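Long-range contacts in pyridoxamine 5-phosphate-dependent dehydrase (Escherichia coli, PDB 3B8X), which catalyses removal of the C3'-hydroxyl group from GDP-4-keto-6-deoxy-D-mannose by coupled transamination and deoxygenation, a step in making the O-antigen sugar L-colitose: residues L8-W13 with H374-F379; A279-D284 with D380-L385; S302-S307 with G368-N373. The protein carries 1 engineered substitution. All blocks are in the same frame, centred on the assembly; numbering follows the deposited sequence.

Contact 1 of 3, residues L8-W13 with H374-F379. With NA (sodium ion), chain K.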
loop_
_atom_site.group_PDB
_atom_site.type_symbol
_atom_site.label_atom_id
_atom_site.label_comp_id
_atom_site.label_asym_id
_atom_site.label_seq_id
_atom_site.Cartn_x
_atom_site.Cartn_y
_atom_site.Cartn_z
ATOM N N LEU B 8 -10.529 22.598 7.988
ATOM C CA LEU B 8 -9.480 22.393 7.005
ATOM C C LEU B 8 -9.883 22.026 5.569
ATOM O O LEU B 8 -9.220 22.431 4.638
ATOM C CB LEU B 8 -8.474 21.361 7.541
ATOM C CG LEU B 8 -7.001 21.719 7.420
ATOM C CD1 LEU B 8 -6.587 22.646 8.551
ATOM C CD2 LEU B 8 -6.212 20.390 7.390
ATOM N N ALA B 9 -10.881 21.182 5.349
ATOM C CA ALA B 9 -11.226 20.795 3.975
ATOM C C ALA B 9 -12.734 20.640 3.901
ATOM O O ALA B 9 -13.394 20.580 4.930
ATOM C CB ALA B 9 -10.542 19.449 3.630
ATOM N N SER B 10 -13.265 20.610 2.684
ATOM C CA SER B 10 -14.689 20.404 2.450
ATOM C C SER B 10 -14.817 19.469 1.242
ATOM O O SER B 10 -13.811 19.052 0.646
ATOM C CB SER B 10 -15.438 21.734 2.292
ATOM O OG SER B 10 -14.843 22.590 1.320
ATOM N N SER B 11 -16.032 19.037 0.937
ATOM C CA SER B 11 -16.215 18.124 -0.202
ATOM C C SER B 11 -15.920 18.840 -1.521
ATOM O O SER B 11 -16.346 19.994 -1.705
ATOM C CB SER B 11 -17.653 17.581 -0.235
ATOM O OG SER B 11 -17.834 16.677 -1.309
ATOM N N THR B 12 -15.259 18.144 -2.450
ATOM C CA THR B 12 -14.969 18.681 -3.785
ATOM C C THR B 12 -15.837 17.948 -4.814
ATOM O O THR B 12 -15.677 18.131 -6.012
ATOM C CB THR B 12 -13.521 18.391 -4.168
ATOM O OG1 THR B 12 -13.320 16.973 -4.085
ATOM C CG2 THR B 12 -12.627 19.076 -3.205
ATOM N N TRP B 13 -16.775 17.125 -4.332
ATOM C CA TRP B 13 -17.628 16.346 -5.195
ATOM C C TRP B 13 -19.008 16.941 -5.368
ATOM O O TRP B 13 -19.551 17.620 -4.475
ATOM C CB TRP B 13 -17.897 14.969 -4.600
ATOM C CG TRP B 13 -16.721 14.061 -4.451
ATOM C CD1 TRP B 13 -15.435 14.302 -4.805
ATOM C CD2 TRP B 13 -16.774 12.702 -4.018
ATOM N NE1 TRP B 13 -14.663 13.179 -4.578
ATOM C CE2 TRP B 13 -15.467 12.192 -4.066
ATOM C CE3 TRP B 13 -17.811 11.864 -3.575
ATOM C CZ2 TRP B 13 -15.148 10.902 -3.599
ATOM C CZ3 TRP B 13 -17.508 10.572 -3.156
ATOM C CH2 TRP B 13 -16.173 10.108 -3.160
ATOM N N HIS B 374 -9.601 26.218 0.528
ATOM C CA HIS B 374 -10.532 25.324 -0.150
ATOM C C HIS B 374 -10.771 25.791 -1.583
ATOM O O HIS B 374 -10.455 26.926 -1.937
ATOM C CB HIS B 374 -11.947 25.316 0.554
ATOM C CG HIS B 374 -11.920 24.994 2.016
ATOM N ND1 HIS B 374 -12.860 24.180 2.604
ATOM C CD2 HIS B 374 -11.096 25.401 3.014
ATOM C CE1 HIS B 374 -12.614 24.094 3.901
ATOM N NE2 HIS B 374 -11.576 24.858 4.183
ATOM N N GLN B 375 -11.442 24.948 -2.365
ATOM C CA GLN B 375 -11.787 25.252 -3.758
ATOM C C GLN B 375 -13.080 26.049 -3.846
ATOM O O GLN B 375 -13.670 26.162 -4.896
ATOM C CB GLN B 375 -11.962 23.951 -4.535
ATOM C CG GLN B 375 -13.226 23.122 -4.195
ATOM C CD GLN B 375 -13.363 22.633 -2.731
ATOM O OE1 GLN B 375 -12.383 22.409 -2.010
ATOM N NE2 GLN B 375 -14.603 22.458 -2.304
ATOM N N ILE B 376 -13.542 26.537 -2.704
ATOM C CA ILE B 376 -14.743 27.361 -2.542
ATOM C C ILE B 376 -14.269 28.700 -1.922
ATOM O O ILE B 376 -13.363 28.687 -1.103
ATOM C CB ILE B 376 -15.697 26.677 -1.486
ATOM C CG1 ILE B 376 -16.121 25.288 -1.937
ATOM C CG2 ILE B 376 -16.956 27.492 -1.241
ATOM C CD1 ILE B 376 -16.040 24.273 -0.824
ATOM N N GLU B 377 -14.851 29.842 -2.296
ATOM C CA GLU B 377 -14.415 31.125 -1.723
ATOM C C GLU B 377 -14.465 31.073 -0.217
ATOM O O GLU B 377 -15.375 30.471 0.343
ATOM C CB GLU B 377 -15.232 32.328 -2.231
ATOM C CG GLU B 377 -16.722 32.326 -1.831
ATOM C CD GLU B 377 -17.039 33.057 -0.526
ATOM O OE1 GLU B 377 -16.143 33.638 0.119
ATOM O OE2 GLU B 377 -18.210 33.024 -0.111
ATOM N N LEU B 378 -13.524 31.763 0.420
ATOM C CA LEU B 378 -13.423 31.788 1.870
ATOM C C LEU B 378 -13.365 33.229 2.411
ATOM O O LEU B 378 -12.758 33.480 3.469
ATOM C CB LEU B 378 -12.116 31.062 2.257
ATOM C CG LEU B 378 -12.169 29.532 2.253
ATOM C CD1 LEU B 378 -10.785 28.877 2.384
ATOM C CD2 LEU B 378 -13.067 29.069 3.381
ATOM N N PHE B 379 -13.979 34.182 1.716
ATOM C CA PHE B 379 -13.859 35.566 2.176
ATOM C C PHE B 379 -14.278 35.832 3.587
ATOM O O PHE B 379 -13.570 36.540 4.293
ATOM C CB PHE B 379 -14.451 36.603 1.225
ATOM C CG PHE B 379 -14.087 36.383 -0.209
ATOM C CD1 PHE B 379 -15.074 36.075 -1.144
ATOM C CD2 PHE B 379 -12.764 36.403 -0.617
ATOM C CE1 PHE B 379 -14.754 35.827 -2.450
ATOM C CE2 PHE B 379 -12.432 36.150 -1.935
ATOM C CZ PHE B 379 -13.438 35.865 -2.858
HETATM NA NA NA K . -7.958 22.238 2.547
HETATM O O HOH W 1 -11.768 21.472 0.437
HETATM O O HOH W 2 -6.181 21.545 0.873
HETATM O O HOH W 3 -6.361 20.185 3.762
HETATM O O HOH W 4 -5.987 23.126 3.627
HETATM O O HOH W 5 -9.314 21.151 1.017
#
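S10 and H374 make the one direct hydrogen bond between these two loops: S10 OG lies 2.8 Å from H374 ND1, at the ring edge and near its plane, and either atom could be the donor. OG reaches the imidazole from the crowded position between its own backbone N and carbonyl carbon (chi1 52°). The same oxygen is closed in by I376, whose CD1 comes to a tight 3.0 Å from S10 OG. Beside this bond, water 1 links backbone to side chain, accepting from S10 N at 2.8 Å and donating to Q375 OE1 at 2.7 Å. Q375 is folded at chi2 (-60°), which carries its amide back across the other loop. There T12 CG2 packs 3.5 Å from Q375 OE1, the two side chains crossing at about a right angle. Q375 NE2 stops 3.1 Å from S11 O, but the angle is too poor for a hydrogen bond.

In the next shell, H374 NE2 is bonded to P7 O, so the imidazole is held at both nitrogens and its rotation is fixed. Sodium ties down the start of the first loop: L8 O binds it at 2.5 Å, alongside N373 O and four waters. L8 and A9 also touch the bound GDP-perosamine-cofactor adduct. Further on, S11 OG accepts from W13 N (N-H...O angle 161°), an ST turn that shapes the approach to helix 15-27.

T12 OG1 bonds to Q264 of helix 255-286, and both T12 and Q375 pack on its F271. That long helix therefore backs the junction, where loop 8-13 leads into helix 15-27 and loop 374-379 joins strand 368-372 to helix 379-388; W13 extends it to F30 of the second subunit.

Contact 2 of 3, residues A279-D284 with D380-L385; sequences AEYFLD and DEIDYL. With NA (sodium ion), chain L.
Two helices run almost parallel here, their local axes 10.0 Å apart at closest and crossing at -20°, and the space between them is filled by I382 and the Y281 ring together, with F282 beside them. I382 projects from helix 379-388 toward its neighbour and fits between Y281 and F282. Its CG2 branch meets the tyrosine ring, with I382 CG2 3.6 Å from Y281 CD2. The CD1 tip of I382 continues past that ring to lie 4.1 Å from F282 CB.

Y281 is the reciprocal bump. With CG anti to the backbone N (chi1 -170°), its ring slides past I382 in the opposite direction and brings the hydroxyl to the next residue, D383. Y281 OH donates over a very short 2.5 Å to D383 OD1, which accepts on its syn lone pair; ring and carboxylate planes stand 70° apart. A tyrosine donor suits a charged carboxylate, and the long, weak ion pair of OD1 with K285 would favour that charge. About one turn beyond I382, L385 sets CD2 at the edge of the F282 ring, 4.1 Å from F282 CE1.

At the start of helix 379-388, D380 OD2 binds a sodium ion (2.9 Å) otherwise ligated by five waters, one of which bridges D380 N and E381 OE1. This residue also binds Mg2+ in another crystal structure of the protein.

F282 stacks on F306 and L385 packs on F308, so both helices rest on the antiparallel strand 305-310, forming the two-layer alpha/beta sandwich of the small domain in the aspartate aminotransferase fold.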
loop_
_atom_site.group_PDB
_atom_site.type_symbol
_atom_site.label_atom_id
_atom_site.label_comp_id
_atom_site.label_asym_id
_atom_site.label_seq_id
_atom_site.Cartn_x
_atom_site.Cartn_y
_atom_site.Cartn_z
ATOM N N ALA B 279 -6.236 33.025 -1.865
ATOM C CA ALA B 279 -4.880 33.339 -1.413
ATOM C C ALA B 279 -4.635 34.834 -1.564
ATOM O O ALA B 279 -3.940 35.439 -0.768
ATOM C CB ALA B 279 -3.843 32.523 -2.194
ATOM N N GLU B 280 -5.216 35.427 -2.594
ATOM C CA GLU B 280 -5.005 36.837 -2.822
ATOM C C GLU B 280 -5.591 37.670 -1.702
ATOM O O GLU B 280 -4.950 38.580 -1.181
ATOM C CB GLU B 280 -5.643 37.233 -4.142
ATOM C CG GLU B 280 -5.836 38.713 -4.342
ATOM C CD GLU B 280 -6.610 38.948 -5.616
ATOM O OE1 GLU B 280 -7.854 38.804 -5.612
ATOM O OE2 GLU B 280 -5.952 39.195 -6.642
ATOM N N TYR B 281 -6.809 37.338 -1.311
ATOM C CA TYR B 281 -7.475 38.041 -0.226
ATOM C C TYR B 281 -6.737 37.825 1.107
ATOM O O TYR B 281 -6.457 38.749 1.885
ATOM C CB TYR B 281 -8.903 37.501 -0.152
ATOM C CG TYR B 281 -9.768 38.314 0.757
ATOM C CD1 TYR B 281 -10.066 39.626 0.423
ATOM C CD2 TYR B 281 -10.220 37.812 1.985
ATOM C CE1 TYR B 281 -10.847 40.407 1.236
ATOM C CE2 TYR B 281 -10.975 38.590 2.814
ATOM C CZ TYR B 281 -11.297 39.899 2.427
ATOM O OH TYR B 281 -12.090 40.699 3.235
ATOM N N PHE B 282 -6.383 36.571 1.343
ATOM C CA PHE B 282 -5.624 36.210 2.551
ATOM C C PHE B 282 -4.350 37.080 2.689
ATOM O O PHE B 282 -4.097 37.694 3.743
ATOM C CB PHE B 282 -5.216 34.723 2.449
ATOM C CG PHE B 282 -4.263 34.273 3.536
ATOM C CD1 PHE B 282 -4.703 34.154 4.853
ATOM C CD2 PHE B 282 -2.929 34.014 3.237
ATOM C CE1 PHE B 282 -3.810 33.763 5.884
ATOM C CE2 PHE B 282 -2.019 33.640 4.233
ATOM C CZ PHE B 282 -2.452 33.531 5.566
ATOM N N LEU B 283 -3.558 37.132 1.611
ATOM C CA LEU B 283 -2.320 37.892 1.618
ATOM C C LEU B 283 -2.620 39.371 1.846
ATOM O O LEU B 283 -1.921 40.061 2.597
ATOM C CB LEU B 283 -1.533 37.699 0.315
ATOM C CG LEU B 283 -0.925 36.288 0.166
ATOM C CD1 LEU B 283 -0.227 36.047 -1.186
ATOM C CD2 LEU B 283 -0.029 35.846 1.373
ATOM N N ASP B 284 -3.666 39.861 1.201
ATOM C CA ASP B 284 -3.989 41.266 1.351
ATOM C C ASP B 284 -4.408 41.495 2.799
ATOM O O ASP B 284 -4.082 42.502 3.431
ATOM C CB ASP B 284 -5.111 41.648 0.399
ATOM C CG ASP B 284 -5.823 42.906 0.822
ATOM O OD1 ASP B 284 -5.133 43.932 1.033
ATOM O OD2 ASP B 284 -7.064 42.875 0.957
ATOM N N ASP B 380 -15.431 35.283 3.994
ATOM C CA ASP B 380 -15.896 35.519 5.382
ATOM C C ASP B 380 -15.018 34.842 6.385
ATOM O O ASP B 380 -14.753 35.366 7.466
ATOM C CB ASP B 380 -17.346 35.072 5.586
ATOM C CG ASP B 380 -18.306 35.805 4.660
ATOM O OD1 ASP B 380 -18.033 36.984 4.337
ATOM O OD2 ASP B 380 -19.282 35.180 4.199
ATOM N N GLU B 381 -14.600 33.642 6.023
ATOM C CA GLU B 381 -13.744 32.843 6.874
ATOM C C GLU B 381 -12.393 33.515 7.083
ATOM O O GLU B 381 -11.792 33.411 8.140
ATOM C CB GLU B 381 -13.598 31.445 6.265
ATOM C CG GLU B 381 -14.874 30.613 6.339
ATOM C CD GLU B 381 -15.764 30.806 5.109
ATOM O OE1 GLU B 381 -15.586 31.814 4.413
ATOM O OE2 GLU B 381 -16.638 29.960 4.812
ATOM N N ILE B 382 -11.896 34.178 6.055
ATOM C CA ILE B 382 -10.598 34.864 6.191
ATOM C C ILE B 382 -10.706 36.138 7.024
ATOM O O ILE B 382 -9.781 36.518 7.761
ATOM C CB ILE B 382 -9.997 35.179 4.804
ATOM C CG1 ILE B 382 -9.361 33.917 4.231
ATOM C CG2 ILE B 382 -8.885 36.229 4.898
ATOM C CD1 ILE B 382 -9.204 33.976 2.699
ATOM N N ASP B 383 -11.813 36.850 6.852
ATOM C CA ASP B 383 -12.035 38.067 7.642
ATOM C C ASP B 383 -12.040 37.611 9.092
ATOM O O ASP B 383 -11.570 38.275 10.032
ATOM C CB ASP B 383 -13.458 38.592 7.397
ATOM C CG ASP B 383 -13.640 39.274 6.039
ATOM O OD1 ASP B 383 -12.656 39.798 5.478
ATOM O OD2 ASP B 383 -14.794 39.318 5.548
ATOM N N TYR B 384 -12.725 36.506 9.286
ATOM C CA TYR B 384 -12.920 35.988 10.623
ATOM C C TYR B 384 -11.557 35.643 11.200
ATOM O O TYR B 384 -11.197 36.033 12.322
ATOM C CB TYR B 384 -13.844 34.752 10.529
ATOM C CG TYR B 384 -14.230 34.110 11.842
ATOM C CD1 TYR B 384 -14.667 34.872 12.931
ATOM C CD2 TYR B 384 -14.152 32.721 11.998
ATOM C CE1 TYR B 384 -15.020 34.255 14.156
ATOM C CE2 TYR B 384 -14.493 32.103 13.204
ATOM C CZ TYR B 384 -14.925 32.870 14.285
ATOM O OH TYR B 384 -15.263 32.259 15.486
ATOM N N LEU B 385 -10.790 34.898 10.412
ATOM C CA LEU B 385 -9.461 34.468 10.826
ATOM C C LEU B 385 -8.596 35.670 11.214
ATOM O O LEU B 385 -7.959 35.660 12.282
ATOM C CB LEU B 385 -8.837 33.661 9.701
ATOM C CG LEU B 385 -7.354 33.313 9.762
ATOM C CD1 LEU B 385 -7.173 32.103 10.647
ATOM C CD2 LEU B 385 -7.011 32.938 8.339
HETATM NA NA NA L . -19.438 32.686 2.721
HETATM O O HOH W 6 -17.110 33.210 2.567
HETATM O O HOH W 7 -19.154 31.411 5.242
HETATM O O HOH W 8 -19.119 30.378 1.591
HETATM O O HOH W 9 -19.841 34.538 1.265
HETATM O O HOH W 10 -21.709 33.218 3.475
#

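Contact 3 of 3, residues S302-S307 with G368-N373; sequences SWFGFS and GLFVGN. With NA (sodium ion), chain K.
Backbone hydrogen bonds define the centre of this contact: F306 and V371 form an antiparallel hydrogen-bonded pair, with F306 N to V371 O and V371 N to F306 O both 2.9 Å. The former is nearly straight at its hydrogen (173°). On the N-terminal side of V371, two CA-H...O contacts add to the pairing, F370 CA lying 3.3 Å from F306 O and S307 CA 3.4 Å from L369 O.

N373 carries the polar side-chain bond across the contact. Its ND2 donates to W303 O at 3.0 Å, on a lone pair in the carbonyl plane, and also to R275 O, while OD1 accepts from N278, fixing the buried amide at both ends.

Aromatic packing completes the contact. N373 CB sits over one face of the F306 ring, 4.0 Å from its centroid, a CH-pi contact, with the amide tilted 28° to the ring. V371 CG2 meets the edge of that ring. F370 CZ lies 3.9 Å from F304 CE2, at the F304 ring edge.

Sodium is bound by N373 O (2.6 Å), and two of its waters donate to F304 O. Here the central strand pair of the small-domain sheet runs beside a metal site, near the bound adduct.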
loop_
_atom_site.group_PDB
_atom_site.type_symbol
_atom_site.label_atom_id
_atom_site.label_comp_id
_atom_site.label_asym_id
_atom_site.label_seq_id
_atom_site.Cartn_x
_atom_site.Cartn_y
_atom_site.Cartn_z
ATOM N N SER B 302 -0.322 26.622 -5.687
ATOM C CA SER B 302 -1.704 26.139 -5.723
ATOM C C SER B 302 -2.284 26.265 -4.316
ATOM O O SER B 302 -3.410 25.842 -4.064
ATOM C CB SER B 302 -1.858 24.703 -6.273
ATOM O OG SER B 302 -0.999 23.767 -5.618
ATOM N N TRP B 303 -1.529 26.871 -3.399
ATOM C CA TRP B 303 -2.036 27.207 -2.063
ATOM C C TRP B 303 -2.847 26.118 -1.392
ATOM O O TRP B 303 -4.070 26.244 -1.223
ATOM C CB TRP B 303 -2.891 28.497 -2.154
ATOM C CG TRP B 303 -2.058 29.698 -2.546
ATOM C CD1 TRP B 303 -1.912 30.244 -3.802
ATOM C CD2 TRP B 303 -1.166 30.429 -1.690
ATOM N NE1 TRP B 303 -0.992 31.279 -3.772
ATOM C CE2 TRP B 303 -0.512 31.403 -2.493
ATOM C CE3 TRP B 303 -0.865 30.364 -0.311
ATOM C CZ2 TRP B 303 0.408 32.317 -1.961
ATOM C CZ3 TRP B 303 0.049 31.301 0.232
ATOM C CH2 TRP B 303 0.657 32.268 -0.599
ATOM N N PHE B 304 -2.168 25.091 -0.904
ATOM C CA PHE B 304 -2.845 23.949 -0.311
ATOM C C PHE B 304 -3.545 24.386 0.970
ATOM O O PHE B 304 -4.656 23.939 1.299
ATOM C CB PHE B 304 -1.775 22.884 -0.043
ATOM C CG PHE B 304 -2.258 21.720 0.755
ATOM C CD1 PHE B 304 -2.761 20.587 0.115
ATOM C CD2 PHE B 304 -2.152 21.752 2.136
ATOM C CE1 PHE B 304 -3.184 19.487 0.861
ATOM C CE2 PHE B 304 -2.582 20.697 2.913
ATOM C CZ PHE B 304 -3.104 19.537 2.278
ATOM N N GLY B 305 -2.865 25.254 1.702
ATOM C CA GLY B 305 -3.359 25.806 2.960
ATOM C C GLY B 305 -2.662 27.125 3.221
ATOM O O GLY B 305 -1.794 27.527 2.464
ATOM N N PHE B 306 -3.010 27.771 4.319
ATOM C CA PHE B 306 -2.441 29.059 4.696
ATOM C C PHE B 306 -1.581 28.967 5.947
ATOM O O PHE B 306 -2.107 28.884 7.077
ATOM C CB PHE B 306 -3.621 29.999 4.966
ATOM C CG PHE B 306 -4.397 30.322 3.737
ATOM C CD1 PHE B 306 -5.786 30.201 3.713
ATOM C CD2 PHE B 306 -3.715 30.695 2.576
ATOM C CE1 PHE B 306 -6.500 30.565 2.571
ATOM C CE2 PHE B 306 -4.402 31.035 1.406
ATOM C CZ PHE B 306 -5.800 30.918 1.408
ATOM N N SER B 307 -0.261 29.060 5.766
ATOM C CA SER B 307 0.648 28.946 6.889
ATOM C C SER B 307 0.860 30.285 7.584
ATOM O O SER B 307 0.712 31.347 6.978
ATOM C CB SER B 307 2.020 28.482 6.381
ATOM O OG SER B 307 2.591 29.488 5.554
ATOM N N GLY B 368 5.233 27.634 14.012
ATOM C CA GLY B 368 4.388 27.480 12.832
ATOM C C GLY B 368 3.133 26.639 12.924
ATOM O O GLY B 368 3.026 25.714 13.741
ATOM N N LEU B 369 2.208 26.937 12.015
ATOM C CA LEU B 369 0.925 26.215 11.941
ATOM C C LEU B 369 0.241 26.575 10.617
ATOM O O LEU B 369 0.644 27.502 9.918
ATOM C CB LEU B 369 0.014 26.654 13.109
ATOM C CG LEU B 369 -0.674 28.047 12.970
ATOM C CD1 LEU B 369 -2.104 28.081 13.430
ATOM C CD2 LEU B 369 0.143 29.195 13.526
ATOM N N PHE B 370 -0.847 25.895 10.285
ATOM C CA PHE B 370 -1.560 26.338 9.118
ATOM C C PHE B 370 -3.050 26.147 9.231
ATOM O O PHE B 370 -3.500 25.349 10.034
ATOM C CB PHE B 370 -0.952 25.838 7.795
ATOM C CG PHE B 370 -1.343 24.438 7.421
ATOM C CD1 PHE B 370 -2.497 24.193 6.692
ATOM C CD2 PHE B 370 -0.494 23.368 7.725
ATOM C CE1 PHE B 370 -2.849 22.908 6.295
ATOM C CE2 PHE B 370 -0.813 22.064 7.348
ATOM C CZ PHE B 370 -2.016 21.826 6.647
ATOM N N VAL B 371 -3.793 26.944 8.468
ATOM C CA VAL B 371 -5.242 26.851 8.435
ATOM C C VAL B 371 -5.653 26.488 7.037
ATOM O O VAL B 371 -4.835 26.422 6.134
ATOM C CB VAL B 371 -5.986 28.092 8.968
ATOM C CG1 VAL B 371 -5.581 28.325 10.474
ATOM C CG2 VAL B 371 -5.756 29.329 8.077
ATOM N N GLY B 372 -6.917 26.170 6.832
ATOM C CA GLY B 372 -7.205 25.684 5.516
ATOM C C GLY B 372 -7.418 26.597 4.321
ATOM O O GLY B 372 -7.792 27.768 4.413
ATOM N N ASN B 373 -7.199 26.014 3.153
ATOM C CA ASN B 373 -7.647 26.728 1.938
ATOM C C ASN B 373 -8.589 25.736 1.228
ATOM O O ASN B 373 -8.431 24.523 1.335
ATOM C CB ASN B 373 -6.488 27.210 1.051
ATOM C CG ASN B 373 -6.966 28.172 -0.056
ATOM O OD1 ASN B 373 -8.113 28.633 -0.047
ATOM N ND2 ASN B 373 -6.081 28.460 -1.016
HETATM NA NA NA K . -7.958 22.238 2.547
HETATM O O HOH W 4 -5.987 23.126 3.627
HETATM O O HOH W 2 -6.181 21.545 0.873
HETATM O O HOH W 3 -6.361 20.185 3.762
HETATM O O HOH W 5 -9.314 21.151 1.017
#

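All three contacts lie on the same side of the chain's centre, their own centres about 11 to 13 Å apart. Along the chain, contact 3 is nested within the loops closed by contact 1 and by contact 2, whereas contacts 1 and 2 interleave. Their C-terminal segments, 368-373, 374-379 and 380-385, follow one another with no break, from strand 368-372 through a loop into helix 379-388. Contact 3 supplies the sheet on which the helices of contact 2 lie, through F282 on F306 and L385 on V371. Contacts 1 and 3 share a sodium ion and four waters. Thus the chain's end joins the small domain to the N-terminal loop at the adduct pocket.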